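Local coordinates for D-alanyl-D-alanine carboxypeptidase (Enterococcus faecalis V583, PDB 5ZHF), which cleaves the terminal D-alanine from peptidoglycan pentapeptides as a zinc-dependent carboxypeptidase, an activity associated with vancomycin resistance, at residues T100-Q103 against Q104-D108; W131-V134 against P135-E139. All coordinates share one frame; numbering follows the deposited sequence.

Interaction 1 of 2, residues T100-Q103 against Q104-D108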
loop_
_atom_site.group_PDB
_atom_site.type_symbol
_atom_site.label_atom_id
_atom_site.label_comp_id
_atom_site.label_asym_id
_atom_site.label_seq_id
_atom_site.Cartn_x
_atom_site.Cartn_y
_atom_site.Cartn_z
ATOM N N THR A 100 -9.578 -11.742 -3.740
ATOM C CA THR A 100 -8.644 -12.864 -3.676
ATOM C C THR A 100 -8.134 -13.252 -5.060
ATOM O O THR A 100 -6.922 -13.392 -5.262
ATOM C CB THR A 100 -9.338 -14.064 -3.002
ATOM O OG1 THR A 100 -9.687 -13.697 -1.659
ATOM C CG2 THR A 100 -8.444 -15.326 -3.019
ATOM N N GLU A 101 -9.044 -13.401 -6.015
ATOM C CA GLU A 101 -8.656 -13.777 -7.390
ATOM C C GLU A 101 -7.774 -12.708 -8.047
ATOM O O GLU A 101 -6.834 -13.062 -8.747
ATOM C CB GLU A 101 -9.874 -14.104 -8.274
ATOM C CG GLU A 101 -9.572 -14.439 -9.746
ATOM C CD GLU A 101 -8.598 -15.609 -9.973
ATOM O OE1 GLU A 101 -8.428 -16.456 -9.062
ATOM O OE2 GLU A 101 -8.018 -15.700 -11.087
ATOM N N LYS A 102 -8.082 -11.421 -7.843
ATOM C CA LYS A 102 -7.245 -10.353 -8.426
ATOM C C LYS A 102 -5.824 -10.431 -7.869
ATOM O O LYS A 102 -4.834 -10.369 -8.641
ATOM C CB LYS A 102 -7.847 -8.958 -8.205
ATOM C CG LYS A 102 -7.047 -7.788 -8.801
ATOM C CD LYS A 102 -6.803 -7.952 -10.305
ATOM C CE LYS A 102 -6.604 -6.650 -11.075
ATOM N NZ LYS A 102 -7.131 -6.755 -12.478
ATOM N N GLN A 103 -5.718 -10.613 -6.560
ATOM C CA GLN A 103 -4.420 -10.719 -5.903
ATOM C C GLN A 103 -3.615 -11.900 -6.460
ATOM O O GLN A 103 -2.421 -11.747 -6.740
ATOM C CB GLN A 103 -4.559 -10.847 -4.380
ATOM C CG GLN A 103 -3.252 -10.735 -3.614
ATOM C CD GLN A 103 -2.544 -9.389 -3.749
ATOM O OE1 GLN A 103 -3.162 -8.369 -4.044
ATOM N NE2 GLN A 103 -1.231 -9.387 -3.508
ATOM N N GLN A 104 -4.275 -13.052 -6.610
ATOM C CA GLN A 104 -3.643 -14.243 -7.213
ATOM C C GLN A 104 -3.116 -13.932 -8.618
ATOM O O GLN A 104 -2.003 -14.307 -8.969
ATOM C CB GLN A 104 -4.639 -15.417 -7.294
ATOM C CG GLN A 104 -4.006 -16.726 -7.752
ATOM C CD GLN A 104 -3.104 -17.293 -6.691
ATOM O OE1 GLN A 104 -3.582 -17.712 -5.639
ATOM N NE2 GLN A 104 -1.793 -17.250 -6.925
ATOM N N GLU A 105 -3.917 -13.245 -9.420
ATOM C CA GLU A 105 -3.530 -12.924 -10.796
ATOM C C GLU A 105 -2.326 -11.980 -10.854
ATOM O O GLU A 105 -1.423 -12.160 -11.685
ATOM C CB GLU A 105 -4.717 -12.327 -11.560
ATOM C CG GLU A 105 -5.821 -13.344 -11.806
ATOM C CD GLU A 105 -7.090 -12.760 -12.399
ATOM O OE1 GLU A 105 -7.103 -11.566 -12.769
ATOM O OE2 GLU A 105 -8.081 -13.517 -12.504
ATOM N N ILE A 106 -2.333 -10.996 -9.985
ATOM C CA ILE A 106 -1.232 -10.079 -9.921
ATOM C C ILE A 106 0.013 -10.822 -9.471
ATOM O O ILE A 106 1.042 -10.613 -10.006
ATOM C CB ILE A 106 -1.548 -8.867 -9.041
ATOM C CG1 ILE A 106 -2.628 -8.063 -9.713
ATOM C CG2 ILE A 106 -0.311 -8.024 -8.818
ATOM C CD1 ILE A 106 -3.066 -6.856 -8.949
HETATM N N MSE A 107 -0.123 -11.717 -8.495
HETATM C CA MSE A 107 1.011 -12.494 -8.010
HETATM C C MSE A 107 1.574 -13.406 -9.075
HETATM O O MSE A 107 2.812 -13.519 -9.201
HETATM C CB MSE A 107 0.571 -13.333 -6.815
HETATM C CG MSE A 107 1.735 -14.145 -6.260
HETATM SE SE MSE A 107 1.124 -15.196 -4.709
HETATM C CE MSE A 107 2.836 -16.069 -4.278
ATOM N N ASP A 108 0.698 -14.052 -9.839
ATOM C CA ASP A 108 1.086 -14.950 -10.902
ATOM C C ASP A 108 1.786 -14.220 -12.023
ATOM O O ASP A 108 2.700 -14.717 -12.591
ATOM C CB ASP A 108 -0.137 -15.680 -11.440
ATOM C CG ASP A 108 -0.691 -16.683 -10.478
ATOM O OD1 ASP A 108 -0.068 -16.984 -9.475
ATOM O OD2 ASP A 108 -1.760 -17.179 -10.762
HETATM O O HOH W 1 -6.398 -9.252 -13.743
#
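Gln104 opens the second turn of helix 100-116 by giving its backbone N to Thr100 O at 3.0 Å, the first of four successive i to i+4 bonds that join the two segments, the fourth being Met107 N on Gln103 O. Its CB rests 3.5 Å from Glu101 O, but the side chain then bends at chi2 (71°) and runs on along the helix. There its NE2 donates to Asp108 OD1 at 3.1 Å; OD1 lies close to the amide plane of Gln104, whereas the amide meets OD1 from above the carboxylate plane. Gln103, a substrate-binding residue, lays its CB 3.1 Å from Gln104 N, while CG, anti to its own backbone N, carries the amide off the helix toward the active site, where Arg98 bonds OE1. Glu105 takes another course: with CG beside its own backbone N (chi1 -68°), it leans back over the preceding turn, CG coming 3.2 Å from Glu101 O. Its carboxylate meets that of Glu101 with the two planes turned 76° apart, and Glu105 OE2 stands 2.6 Å from Glu101 OE2. The other oxygen, Glu105 OE1, accepts from a water 2.6 Å away, which in turn accepts from Lys102 NZ. The aliphatic part of Lys102 runs past Ile106 CD1. Two carboxylate oxygens so close imply that one acid probably carries a proton, while the water-relayed ammonium of Lys102 may partly offset the remaining negative charge.

Interaction 2 of 2, residues W131-V134 against P135-E139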
loop_
_atom_site.group_PDB
_atom_site.type_symbol
_atom_site.label_atom_id
_atom_site.label_comp_id
_atom_site.label_asym_id
_atom_site.label_seq_id
_atom_site.Cartn_x
_atom_site.Cartn_y
_atom_site.Cartn_z
ATOM N N TRP A 131 7.580 -8.599 -3.571
ATOM C CA TRP A 131 6.806 -7.534 -4.217
ATOM C C TRP A 131 5.297 -7.643 -4.082
ATOM O O TRP A 131 4.623 -6.632 -3.881
ATOM C CB TRP A 131 7.125 -7.497 -5.720
ATOM C CG TRP A 131 8.566 -7.208 -6.030
ATOM C CD1 TRP A 131 9.507 -8.117 -6.409
ATOM C CD2 TRP A 131 9.228 -5.936 -5.998
ATOM N NE1 TRP A 131 10.715 -7.493 -6.612
ATOM C CE2 TRP A 131 10.575 -6.158 -6.358
ATOM C CE3 TRP A 131 8.821 -4.631 -5.673
ATOM C CZ2 TRP A 131 11.515 -5.115 -6.440
ATOM C CZ3 TRP A 131 9.752 -3.601 -5.736
ATOM C CH2 TRP A 131 11.091 -3.857 -6.121
ATOM N N VAL A 132 4.757 -8.851 -4.230
ATOM C CA VAL A 132 3.313 -9.074 -4.288
ATOM C C VAL A 132 2.989 -10.163 -3.282
ATOM O O VAL A 132 3.556 -11.253 -3.339
ATOM C CB VAL A 132 2.855 -9.534 -5.686
ATOM C CG1 VAL A 132 1.333 -9.712 -5.736
ATOM C CG2 VAL A 132 3.306 -8.551 -6.774
ATOM N N ALA A 133 2.044 -9.877 -2.396
ATOM C CA ALA A 133 1.713 -10.782 -1.305
ATOM C C ALA A 133 0.864 -11.961 -1.787
ATOM O O ALA A 133 0.103 -11.836 -2.766
ATOM C CB ALA A 133 1.002 -10.001 -0.216
ATOM N N VAL A 134 0.979 -13.114 -1.118
ATOM C CA VAL A 134 0.114 -14.245 -1.467
ATOM C C VAL A 134 -1.307 -13.856 -1.090
ATOM O O VAL A 134 -1.506 -13.131 -0.104
ATOM C CB VAL A 134 0.516 -15.614 -0.819
ATOM C CG1 VAL A 134 1.979 -15.962 -1.106
ATOM C CG2 VAL A 134 0.228 -15.662 0.667
ATOM N N PRO A 135 -2.299 -14.327 -1.854
ATOM C CA PRO A 135 -3.666 -13.972 -1.472
ATOM C C PRO A 135 -3.986 -14.284 -0.012
ATOM O O PRO A 135 -3.568 -15.316 0.535
ATOM C CB PRO A 135 -4.523 -14.796 -2.438
ATOM C CG PRO A 135 -3.652 -14.973 -3.623
ATOM C CD PRO A 135 -2.289 -15.181 -3.056
ATOM N N GLY A 136 -4.685 -13.349 0.618
ATOM C CA GLY A 136 -4.965 -13.388 2.045
ATOM C C GLY A 136 -4.008 -12.608 2.903
ATOM O O GLY A 136 -4.289 -12.403 4.079
ATOM N N THR A 137 -2.868 -12.171 2.342
ATOM C CA THR A 137 -1.870 -11.447 3.094
ATOM C C THR A 137 -1.542 -10.087 2.493
ATOM O O THR A 137 -0.573 -9.478 2.913
ATOM C CB THR A 137 -0.562 -12.266 3.232
ATOM O OG1 THR A 137 0.062 -12.449 1.950
ATOM C CG2 THR A 137 -0.859 -13.622 3.828
ATOM N N SER A 138 -2.373 -9.593 1.555
ATOM C CA SER A 138 -2.169 -8.260 0.979
ATOM C C SER A 138 -3.021 -7.241 1.702
ATOM O O SER A 138 -4.209 -7.464 1.901
ATOM C CB SER A 138 -2.600 -8.212 -0.486
ATOM O OG SER A 138 -2.401 -6.890 -0.980
ATOM N N GLU A 139 -2.440 -6.086 2.016
ATOM C CA GLU A 139 -3.211 -4.973 2.494
ATOM C C GLU A 139 -4.249 -4.528 1.473
ATOM O O GLU A 139 -5.218 -3.885 1.841
ATOM C CB GLU A 139 -2.341 -3.764 2.807
ATOM C CG GLU A 139 -1.434 -3.924 3.993
ATOM C CD GLU A 139 -0.742 -2.638 4.361
ATOM O OE1 GLU A 139 -0.436 -1.807 3.465
ATOM O OE2 GLU A 139 -0.505 -2.435 5.565
HETATM O O HOH W 2 0.535 -6.957 -2.355
HETATM O O HOH W 3 2.673 -13.285 0.914
#
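Val134 to Thr137 form a type II beta turn, closed by Thr137 N donating to Val134 O at 3.0 Å, with Gly136 in the third position at a positive phi of 95°. The same carbonyl oxygen takes a second bond from Thr137 OG1, 2.7 Å away; both donors lie in the carbonyl plane, the hydroxyl on a lone pair. A chi1 of 66° sets OG1 between the backbone N and carbonyl carbon of Thr137, folding the hydroxyl back over the turn. A water donates to OG1 and accepts from Val134 N, so the threonine is tied to both polar backbone atoms of Val134. On the carbon side, Val134 CG2 faces Thr137 CG2 at 3.9 Å, and Val134 CB packs against Pro135 CD. This turn leads straight into the SxHxxGxAxD motif of M15 peptidases, whose first residue is Ser138 and which supplies the zinc ligands His140 and Asp147. Ser138 turns OG to the backbone N of His140, and a further water spans Ser138 OG and Ala133 N, both of residues that bind substrate. Next to that water bridge, Ala133 CB points into the bend, 3.4 Å from Thr137 OG1 and 4.0 Å from Ser138 CB. Just beyond, Glu139 accepts from the zinc ligand His193 through OE1 and forms salt bridges to Arg176 and Arg195 through OE2.

How the interactions relate
Interaction 1 precedes interaction 2 along the chain, with the rest of helix 100-116 and then helix 121-128 between them, yet their centres lie only about 9 Å apart. The first occupies the opening turns of helix 100-116; the second belongs to the loop that leads to strand 145-150 of the four-stranded antiparallel sheet. Gln103 NE2 probably donates to Ala133 O at 2.9 Å, and Met107, present as selenomethionine, packs its CE against Val134 CG1 at 3.3 Å. Helix start and loop thus together bring Gln103, Trp131, Val132, Ala133 and Ser138 to one substrate site; the nearest side-chain atoms of Gln103 and Ser138 lie about 7 and 6 Å from the zinc ion.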